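Local coordinates for protein nucleoporin nup120 (Schizosaccharomyces pombe, PDB 4GQ2) that serves as a structural component of the nuclear pore complex and can take part in docking nuclear transport factors, at residues Ala230-Arg233 against Ser234-Thr237; Leu288-His292 against Thr293-Phe297. One frame throughout, in Å; residues are numbered along the deposited sequence.

In the fold
Both contacts are local, each within one continuous run of chain in the beta-propeller domain of this nucleoporin. They come in series along the chain. Contact 1 (230-237) lies in the loop that leads from strand 204-210 to strand 238-244, the first strand of a four-stranded antiparallel sheet. Contact 2 (288-297) joins the first two strands of the next such sheet, 288-290 and 297-302. The contact centres are about 29 Å apart, and their nearest atoms remain about 10 Å apart. Strand 238-244 links them: contact 1 runs into its start, while Ser-290 and Asn-295 of contact 2 touch it at Leu-244. One contact thus shapes an entry into a propeller sheet and the other a connection within one.

Contact 1 (Ala230-Arg233 against Ser234-Thr237); sequences ADYR and SPNT
Arg-233 meets Thr-237 at a type I beta turn, Ser-234 to Thr-237, in a surface loop of the propeller. The turn is closed by Thr-237 N donating to Ser-234 O at 3.0 Å. Thr-237 OG1 also points at Ser-234 O, but the modelled distance is too short to be trusted in detail. Its torsion (chi1 -49°) sets OG1 opposite the carbonyl carbon and CG2 opposite the backbone N. That leaves the methyl to meet arginine: Thr-237 CG2 lies 3.4 Å from Arg-233 NH2. The two side chains cross at about a right angle, with the arginine chain bent at chi3 (67°). Within the turn, Ser-234 OG donates to Asn-236 OD1 at 2.6 Å, from 43° out of the carbonyl plane. With an alanine in place of Thr-237, the methyl beside Arg-233 NH2 is gone, and the guanidinium would probably be left with a gap on that side. Arg-233 NE bonds Phe-189 O, and the guanidinium makes a cation-pi contact with the Phe-189 ring. Backbone bonds to Asn-190, Leu-255 and Asp-256 tie the turn to the loops after strands 183-188 and 249-254, just ahead of strand 238-244.

Contact 2 (Leu288-His292 against Thr293-Phe297); sequences LTSDH and TTNSF
Asp-291 reaches across the loop to Thr-294 and Phe-297, and its hydrogen bonds come first. Phe-297 N donates to Asp-291 OD1 at 3.0 Å, meeting it on the syn side and 19° out of the carboxylate plane. Asp-291 OD2 takes two weak bonds, from Thr-294 N and from Thr-294 OG1, each at 3.4 Å. Chi1 of 65° puts the aspartate CG between its own backbone N and carbonyl carbon, which turns the carboxylate toward Thr-294 and Phe-297. In the backbone, Asp-291 N gives a weak bond to Phe-297 O, which also receives a CA-H...O contact from Ser-290 CA at 3.3 Å. Carbon contacts follow. Asp-291 OD1 lies 3.2 Å from Phe-297 CB and at the edge of the ring, in its plane; carboxylate and ring planes are 67° apart. Thr-293 CG2 packs 3.5 Å from Asp-291 OD2. Thr-294 O lies 2.9 Å from both Asp-291 OD1 and OD2, acceptors that probably repel. An inverse gamma turn centred on Asn-295 bends the chain back. The loop joins strands 288-290 and 297-302. On strand 346-354, Ser-354 OG bonds Asp-291 OD2 and Gln-351 bonds His-292 NE2; Phe-297 meets Phe-362 of strand 361-370 edge-to-face.

Contact 1 (Ala230-Arg233 against Ser234-Thr237)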
loop_
_atom_site.group_PDB
_atom_site.type_symbol
_atom_site.label_atom_id
_atom_site.label_comp_id
_atom_site.label_asym_id
_atom_site.label_seq_id
_atom_site.Cartn_x
_atom_site.Cartn_y
_atom_site.Cartn_z
ATOM N N ALA A 230 -53.196 -8.613 25.269
ATOM C CA ALA A 230 -52.155 -9.608 25.554
ATOM C C ALA A 230 -50.765 -9.045 25.262
ATOM O O ALA A 230 -49.782 -9.427 25.903
ATOM C CB ALA A 230 -52.399 -10.882 24.760
ATOM N N ASP A 231 -50.701 -8.148 24.281
ATOM C CA ASP A 231 -49.510 -7.358 23.996
ATOM C C ASP A 231 -49.635 -6.014 24.719
ATOM O O ASP A 231 -50.387 -5.132 24.290
ATOM C CB ASP A 231 -49.361 -7.150 22.486
ATOM C CG ASP A 231 -48.417 -6.012 22.142
ATOM O OD1 ASP A 231 -47.198 -6.148 22.385
ATOM O OD2 ASP A 231 -48.900 -4.978 21.631
ATOM N N TYR A 232 -48.899 -5.871 25.820
ATOM C CA TYR A 232 -49.069 -4.735 26.726
ATOM C C TYR A 232 -47.903 -4.598 27.711
ATOM O O TYR A 232 -47.374 -5.598 28.196
ATOM C CB TYR A 232 -50.397 -4.870 27.487
ATOM C CG TYR A 232 -50.522 -3.939 28.663
ATOM C CD1 TYR A 232 -50.779 -2.580 28.471
ATOM C CD2 TYR A 232 -50.361 -4.409 29.966
ATOM C CE1 TYR A 232 -50.879 -1.714 29.545
ATOM C CE2 TYR A 232 -50.457 -3.550 31.050
ATOM C CZ TYR A 232 -50.717 -2.206 30.831
ATOM O OH TYR A 232 -50.816 -1.347 31.894
ATOM N N ARG A 233 -47.537 -3.355 28.030
ATOM C CA ARG A 233 -46.348 -3.083 28.846
ATOM C C ARG A 233 -46.664 -2.388 30.170
ATOM O O ARG A 233 -47.310 -1.338 30.191
ATOM C CB ARG A 233 -45.342 -2.243 28.053
ATOM C CG ARG A 233 -45.158 -2.677 26.607
ATOM C CD ARG A 233 -43.955 -1.995 25.992
ATOM N NE ARG A 233 -42.710 -2.453 26.608
ATOM C CZ ARG A 233 -41.516 -1.930 26.362
ATOM N NH1 ARG A 233 -41.393 -0.920 25.509
ATOM N NH2 ARG A 233 -40.441 -2.416 26.971
ATOM N N SER A 234 -46.194 -2.973 31.271
ATOM C CA SER A 234 -46.449 -2.432 32.610
ATOM C C SER A 234 -45.553 -1.225 32.928
ATOM O O SER A 234 -44.466 -1.099 32.367
ATOM C CB SER A 234 -46.303 -3.529 33.672
ATOM O OG SER A 234 -44.947 -3.860 33.911
ATOM N N PRO A 235 -46.009 -0.322 33.817
ATOM C CA PRO A 235 -45.213 0.882 34.084
ATOM C C PRO A 235 -43.848 0.609 34.725
ATOM O O PRO A 235 -42.946 1.442 34.619
ATOM C CB PRO A 235 -46.106 1.693 35.029
ATOM C CG PRO A 235 -47.487 1.214 34.740
ATOM C CD PRO A 235 -47.322 -0.257 34.483
ATOM N N ASN A 236 -43.693 -0.547 35.367
ATOM C CA ASN A 236 -42.410 -0.911 35.968
ATOM C C ASN A 236 -41.425 -1.611 35.003
ATOM O O ASN A 236 -40.299 -1.947 35.398
ATOM C CB ASN A 236 -42.615 -1.716 37.264
ATOM C CG ASN A 236 -43.296 -3.053 37.029
ATOM O OD1 ASN A 236 -44.334 -3.131 36.365
ATOM N ND2 ASN A 236 -42.720 -4.114 37.585
ATOM N N THR A 237 -41.854 -1.813 33.750
ATOM C CA THR A 237 -41.003 -2.375 32.697
ATOM C C THR A 237 -39.670 -1.630 32.617
ATOM O O THR A 237 -39.641 -0.400 32.507
ATOM C CB THR A 237 -41.677 -2.293 31.311
ATOM O OG1 THR A 237 -43.010 -2.806 31.386
ATOM C CG2 THR A 237 -40.888 -3.093 30.274
#

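Contact 2 (Leu288-His292 against Thr293-Phe297)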
loop_
_atom_site.group_PDB
_atom_site.type_symbol
_atom_site.label_atom_id
_atom_site.label_comp_id
_atom_site.label_asym_id
_atom_site.label_seq_id
_atom_site.Cartn_x
_atom_site.Cartn_y
_atom_site.Cartn_z
ATOM N N LEU A 288 -29.292 5.328 30.379
ATOM C CA LEU A 288 -28.398 5.397 31.520
ATOM C C LEU A 288 -26.982 4.970 31.174
ATOM O O LEU A 288 -26.779 4.046 30.381
ATOM C CB LEU A 288 -28.918 4.509 32.655
ATOM C CG LEU A 288 -30.226 4.866 33.367
ATOM C CD1 LEU A 288 -30.508 3.847 34.465
ATOM C CD2 LEU A 288 -30.187 6.275 33.947
ATOM N N THR A 289 -26.009 5.649 31.776
ATOM C CA THR A 289 -24.627 5.166 31.810
ATOM C C THR A 289 -23.909 5.636 33.078
ATOM O O THR A 289 -24.283 6.650 33.667
ATOM C CB THR A 289 -23.825 5.576 30.554
ATOM O OG1 THR A 289 -22.698 4.699 30.401
ATOM C CG2 THR A 289 -23.340 7.023 30.651
ATOM N N SER A 290 -22.887 4.893 33.494
ATOM C CA SER A 290 -22.092 5.273 34.659
ATOM C C SER A 290 -20.639 5.500 34.271
ATOM O O SER A 290 -20.180 4.978 33.253
ATOM C CB SER A 290 -22.193 4.215 35.757
ATOM O OG SER A 290 -21.341 3.112 35.506
ATOM N N ASP A 291 -19.921 6.282 35.075
ATOM C CA ASP A 291 -18.519 6.558 34.796
ATOM C C ASP A 291 -17.652 5.358 35.154
ATOM O O ASP A 291 -17.944 4.629 36.104
ATOM C CB ASP A 291 -18.038 7.842 35.482
ATOM C CG ASP A 291 -18.062 7.749 36.990
ATOM O OD1 ASP A 291 -19.136 7.451 37.551
ATOM O OD2 ASP A 291 -17.006 7.986 37.614
ATOM N N HIS A 292 -16.592 5.164 34.375
ATOM C CA HIS A 292 -15.785 3.943 34.423
ATOM C C HIS A 292 -14.770 3.929 35.532
ATOM O O HIS A 292 -14.291 2.865 35.933
ATOM C CB HIS A 292 -15.097 3.713 33.078
ATOM C CG HIS A 292 -16.054 3.591 31.916
ATOM N ND1 HIS A 292 -16.404 2.405 31.387
ATOM C CD2 HIS A 292 -16.739 4.566 31.188
ATOM C CE1 HIS A 292 -17.268 2.604 30.371
ATOM N NE2 HIS A 292 -17.472 3.928 30.252
ATOM N N THR A 293 -14.430 5.111 36.038
ATOM C CA THR A 293 -13.416 5.232 37.084
ATOM C C THR A 293 -13.977 4.851 38.461
ATOM O O THR A 293 -13.608 3.819 39.017
ATOM C CB THR A 293 -12.737 6.626 37.071
ATOM O OG1 THR A 293 -12.253 6.950 38.380
ATOM C CG2 THR A 293 -13.704 7.696 36.611
ATOM N N THR A 294 -14.869 5.677 38.998
ATOM C CA THR A 294 -15.549 5.361 40.247
ATOM C C THR A 294 -17.026 5.174 39.951
ATOM O O THR A 294 -17.735 6.148 39.707
ATOM C CB THR A 294 -15.381 6.478 41.303
ATOM O OG1 THR A 294 -15.797 7.735 40.750
ATOM C CG2 THR A 294 -13.931 6.576 41.777
ATOM N N ASN A 295 -17.481 3.921 39.951
ATOM C CA ASN A 295 -18.893 3.618 39.737
ATOM C C ASN A 295 -19.714 4.300 40.822
ATOM O O ASN A 295 -20.075 3.683 41.822
ATOM C CB ASN A 295 -19.151 2.106 39.740
ATOM C CG ASN A 295 -18.430 1.377 38.618
ATOM O OD1 ASN A 295 -18.131 1.953 37.570
ATOM N ND2 ASN A 295 -18.158 0.095 38.831
ATOM N N SER A 296 -19.989 5.584 40.610
ATOM C CA SER A 296 -20.537 6.451 41.644
ATOM C C SER A 296 -21.359 7.578 41.023
ATOM O O SER A 296 -22.216 8.169 41.685
ATOM C CB SER A 296 -19.398 7.021 42.501
ATOM O OG SER A 296 -19.882 7.717 43.635
ATOM N N PHE A 297 -21.091 7.871 39.752
ATOM C CA PHE A 297 -21.851 8.876 39.016
ATOM C C PHE A 297 -22.669 8.234 37.906
ATOM O O PHE A 297 -22.292 7.196 37.365
ATOM C CB PHE A 297 -20.934 9.946 38.434
ATOM C CG PHE A 297 -20.164 10.708 39.467
ATOM C CD1 PHE A 297 -20.690 11.861 40.032
ATOM C CD2 PHE A 297 -18.902 10.280 39.867
ATOM C CE1 PHE A 297 -19.974 12.572 40.983
ATOM C CE2 PHE A 297 -18.181 10.985 40.818
ATOM C CZ PHE A 297 -18.720 12.133 41.376
#